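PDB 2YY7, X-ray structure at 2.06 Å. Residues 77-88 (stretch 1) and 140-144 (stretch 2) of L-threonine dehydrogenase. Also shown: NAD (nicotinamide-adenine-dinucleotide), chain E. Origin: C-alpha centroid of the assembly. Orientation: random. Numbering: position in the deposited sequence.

Stretch 1 77-88: ALLSATAEKNPA
Stretch 2, residues 140-144: STVYG

Stretch 2 is the start of a helix set against a run that begins extended at Ala-77 to Leu-79, makes a weakly bonded helical turn over roughly Ser-80 to Lys-85, and enters a further helix at Pro-87. Two CA pairs fix the register: Ser-80 CA to Tyr-143 CA at 5.0 Å and Pro-87 CA to Val-142 CA at 5.9 Å. From Val-142 to Tyr-143 the nearest CA moves back from Pro-87 to Ser-80. The contact buries 403 Å² in all.

Ser-140 (phi/psi -100/3, chi1 p) leads in without touching the other stretch. Thr-141 is the N-cap, extended at -115/155 with chi1 p (66°). That rotamer folds the hydroxyl back over the helix start, where Thr-141 OG1 accepts from Gly-144 N at 2.9 Å. The CA-to-CB bond of Thr-141 points toward stretch 1, and Thr-141 CB lies 3.4 Å from Glu-84 OE2.

Val-142 opens the helix at -57/-45. In the first turn its amide has no carbonyl of a preceding helical turn to bond, and Glu-84 supplies the acceptor: Val-142 N donates to Glu-84 OE2 at 2.9 Å and 164°. Glu-84 reaches this place by curling, with chi1 m, chi2 m and chi3 -64°; its CA-to-CB bond points sideways, but the carboxylate comes nearer. The CA-to-CB bond of Val-142 points toward stretch 1; chi1 is t, with Val-142 CG2 3.5 Å from Pro-87 CB and Val-142 CB 4.5 Å from Ala-83 CB. Branched, compact and apolar, it fills the space beside a small alanine and a C-gamma exo proline.

Tyr-143 (-56/-55) has the largest area covered by the other stretch, 100 Å². Chi1 t and chi2 69° lay the ring along the extended segment and the turn after it. One face carries peptide atoms: Ser-80 N is 3.4 Å from Tyr-143 CG, and Leu-79 C is 3.6 Å from Tyr-143 CD1. Leu-78 O approaches Tyr-143 CD1 obliquely at 3.1 Å. Ser-80, chi1 p, brings Ser-80 CB to 3.4 Å from Tyr-143 CD2, and Ala-83 CB packs 4.1 Å from Tyr-143 CB; a methyl suits this close passage of backbones. At its far end the phenol meets the cofactor, Tyr-143 OH hydrogen bonding to NAD O2D at 2.6 Å, with that atom near the ring plane.

A water joins the polar groups, donating to Ser-80 O and to Glu-84 OE2, each 2.6 Å from the water oxygen, and accepting from Tyr-143 N at 3.1 Å. The carboxylate thus serves one helix amide directly and the next through water.

Gly-144 (-57/-39) closes the cap. A CB here would sit 3.2 Å from Thr-141 OG1, so the bare backbone leaves the capping hydroxyl room.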

# COMPACT_ATOMS: atom_id res chain seq x y z
N ALA A 77 0.83 -8.65 -15.23
CA ALA A 77 -0.09 -8.07 -14.24
C ALA A 77 -1.36 -7.69 -14.97
O ALA A 77 -1.37 -7.62 -16.20
CB ALA A 77 0.52 -6.81 -13.62
N LEU A 78 -2.44 -7.47 -14.22
CA LEU A 78 -3.70 -7.03 -14.81
C LEU A 78 -3.70 -5.50 -14.68
O LEU A 78 -3.26 -4.97 -13.66
CB LEU A 78 -4.90 -7.62 -14.06
CG LEU A 78 -5.12 -9.13 -14.14
CD1 LEU A 78 -6.50 -9.48 -13.60
CD2 LEU A 78 -5.00 -9.60 -15.58
N LEU A 79 -4.17 -4.81 -15.71
CA LEU A 79 -4.19 -3.35 -15.71
C LEU A 79 -5.36 -2.70 -14.96
O LEU A 79 -6.29 -3.39 -14.54
CB LEU A 79 -4.14 -2.84 -17.15
CG LEU A 79 -2.74 -2.74 -17.76
CD1 LEU A 79 -2.03 -4.08 -17.68
CD2 LEU A 79 -2.85 -2.28 -19.20
N SER A 80 -5.30 -1.38 -14.83
CA SER A 80 -6.31 -0.60 -14.11
C SER A 80 -7.77 -0.95 -14.36
O SER A 80 -8.49 -1.29 -13.43
CB SER A 80 -6.10 0.90 -14.36
OG SER A 80 -6.23 1.22 -15.74
N ALA A 81 -8.22 -0.85 -15.60
CA ALA A 81 -9.62 -1.15 -15.91
C ALA A 81 -9.96 -2.64 -15.75
O ALA A 81 -10.98 -2.98 -15.15
CB ALA A 81 -9.96 -0.67 -17.32
N THR A 82 -9.12 -3.51 -16.28
CA THR A 82 -9.35 -4.94 -16.20
C THR A 82 -9.38 -5.45 -14.75
O THR A 82 -10.20 -6.30 -14.40
CB THR A 82 -8.25 -5.72 -16.95
OG1 THR A 82 -8.25 -5.33 -18.33
CG2 THR A 82 -8.50 -7.21 -16.86
N ALA A 83 -8.49 -4.92 -13.92
CA ALA A 83 -8.42 -5.33 -12.52
C ALA A 83 -9.72 -5.07 -11.75
O ALA A 83 -10.04 -5.81 -10.83
CB ALA A 83 -7.25 -4.62 -11.84
N GLU A 84 -10.45 -4.02 -12.12
CA GLU A 84 -11.71 -3.71 -11.44
C GLU A 84 -12.74 -4.80 -11.67
O GLU A 84 -13.65 -4.98 -10.85
CB GLU A 84 -12.27 -2.37 -11.92
CG GLU A 84 -11.53 -1.15 -11.39
CD GLU A 84 -11.52 -1.09 -9.87
OE1 GLU A 84 -12.60 -0.95 -9.26
OE2 GLU A 84 -10.42 -1.17 -9.29
N LYS A 85 -12.62 -5.52 -12.78
CA LYS A 85 -13.55 -6.59 -13.09
C LYS A 85 -13.23 -7.86 -12.30
O LYS A 85 -14.08 -8.75 -12.18
CB LYS A 85 -13.55 -6.86 -14.60
CG LYS A 85 -14.13 -5.71 -15.42
CD LYS A 85 -14.23 -6.08 -16.90
CE LYS A 85 -14.78 -4.93 -17.73
NZ LYS A 85 -14.78 -5.26 -19.18
N ASN A 86 -12.02 -7.96 -11.77
CA ASN A 86 -11.64 -9.12 -10.95
C ASN A 86 -10.57 -8.72 -9.94
O ASN A 86 -9.39 -9.06 -10.10
CB ASN A 86 -11.12 -10.27 -11.82
CG ASN A 86 -11.17 -11.61 -11.08
OD1 ASN A 86 -11.03 -11.66 -9.86
ND2 ASN A 86 -11.35 -12.69 -11.83
N PRO A 87 -10.97 -8.01 -8.88
CA PRO A 87 -10.11 -7.52 -7.79
C PRO A 87 -9.25 -8.59 -7.14
O PRO A 87 -8.04 -8.41 -6.97
CB PRO A 87 -11.11 -6.92 -6.80
CG PRO A 87 -12.24 -6.48 -7.67
CD PRO A 87 -12.38 -7.66 -8.60
N ALA A 88 -9.87 -9.71 -6.77
CA ALA A 88 -9.17 -10.81 -6.12
C ALA A 88 -8.01 -11.34 -6.95
O ALA A 88 -6.89 -11.45 -6.47
CB ALA A 88 -10.15 -11.94 -5.79
N SER A 140 -7.58 4.69 -5.59
CA SER A 140 -8.95 4.22 -5.40
C SER A 140 -9.28 2.96 -6.21
O SER A 140 -10.42 2.49 -6.18
CB SER A 140 -9.93 5.34 -5.75
OG SER A 140 -9.69 5.82 -7.06
N THR A 141 -8.30 2.42 -6.93
CA THR A 141 -8.52 1.21 -7.72
C THR A 141 -7.68 0.05 -7.19
O THR A 141 -6.65 0.27 -6.55
CB THR A 141 -8.13 1.40 -9.20
OG1 THR A 141 -6.72 1.61 -9.31
CG2 THR A 141 -8.86 2.60 -9.78
N VAL A 142 -8.12 -1.18 -7.45
CA VAL A 142 -7.39 -2.37 -7.02
C VAL A 142 -5.98 -2.30 -7.61
O VAL A 142 -4.99 -2.57 -6.93
CB VAL A 142 -8.06 -3.68 -7.55
CG1 VAL A 142 -7.19 -4.89 -7.23
CG2 VAL A 142 -9.44 -3.84 -6.95
N TYR A 143 -5.92 -1.93 -8.88
CA TYR A 143 -4.65 -1.82 -9.60
C TYR A 143 -3.69 -0.87 -8.89
O TYR A 143 -2.56 -1.24 -8.56
CB TYR A 143 -4.92 -1.33 -11.02
CG TYR A 143 -3.71 -1.10 -11.89
CD1 TYR A 143 -2.92 -2.17 -12.34
CD2 TYR A 143 -3.41 0.18 -12.36
CE1 TYR A 143 -1.86 -1.96 -13.24
CE2 TYR A 143 -2.37 0.40 -13.26
CZ TYR A 143 -1.60 -0.67 -13.70
OH TYR A 143 -0.60 -0.42 -14.62
N GLY A 144 -4.15 0.37 -8.66
CA GLY A 144 -3.31 1.35 -7.99
C GLY A 144 -2.82 0.89 -6.63
O GLY A 144 -1.68 1.15 -6.25
PA NAD E . -0.56 -6.29 -21.17
O1A NAD E . -0.64 -5.81 -22.58
O2A NAD E . -1.86 -6.60 -20.53
O5B NAD E . 0.48 -7.47 -21.04
C5B NAD E . 0.48 -8.33 -19.94
C4B NAD E . 1.08 -9.66 -20.34
O4B NAD E . 1.24 -10.44 -19.16
C3B NAD E . 0.16 -10.43 -21.32
O3B NAD E . 0.87 -10.85 -22.50
C2B NAD E . -0.37 -11.59 -20.46
O2B NAD E . -0.62 -12.76 -21.22
C1B NAD E . 0.77 -11.76 -19.45
N9A NAD E . 0.36 -12.49 -18.24
C8A NAD E . -0.83 -12.32 -17.54
N7A NAD E . -0.84 -13.19 -16.52
C5A NAD E . 0.32 -13.88 -16.56
C6A NAD E . 0.81 -14.91 -15.78
N6A NAD E . 0.06 -15.43 -14.82
N1A NAD E . 2.03 -15.46 -16.07
C2A NAD E . 2.78 -15.00 -17.14
N3A NAD E . 2.31 -13.99 -17.95
C4A NAD E . 1.08 -13.45 -17.65
O3 NAD E . 0.08 -5.14 -20.26
PN NAD E . 1.20 -4.03 -20.63
O1N NAD E . 2.32 -4.60 -21.44
O2N NAD E . 0.44 -2.82 -21.05
O5D NAD E . 1.79 -3.69 -19.16
C5D NAD E . 2.95 -4.37 -18.66
C4D NAD E . 3.32 -3.76 -17.28
O4D NAD E . 3.43 -2.35 -17.38
C3D NAD E . 2.25 -3.99 -16.20
O3D NAD E . 2.91 -4.13 -14.94
C2D NAD E . 1.49 -2.68 -16.17
O2D NAD E . 0.83 -2.58 -14.94
C1D NAD E . 2.60 -1.66 -16.43
N1N NAD E . 2.01 -0.40 -16.95
C2N NAD E . 1.47 -0.37 -18.22
C3N NAD E . 0.93 0.81 -18.70
C7N NAD E . 0.44 0.91 -20.12
O7N NAD E . -0.15 2.12 -20.46
N7N NAD E . 0.52 -0.12 -20.99
C4N NAD E . 0.91 1.96 -17.89
C5N NAD E . 1.48 1.93 -16.62
C6N NAD E . 2.01 0.74 -16.14
O HOH W 1 -8.29 -1.58 -10.81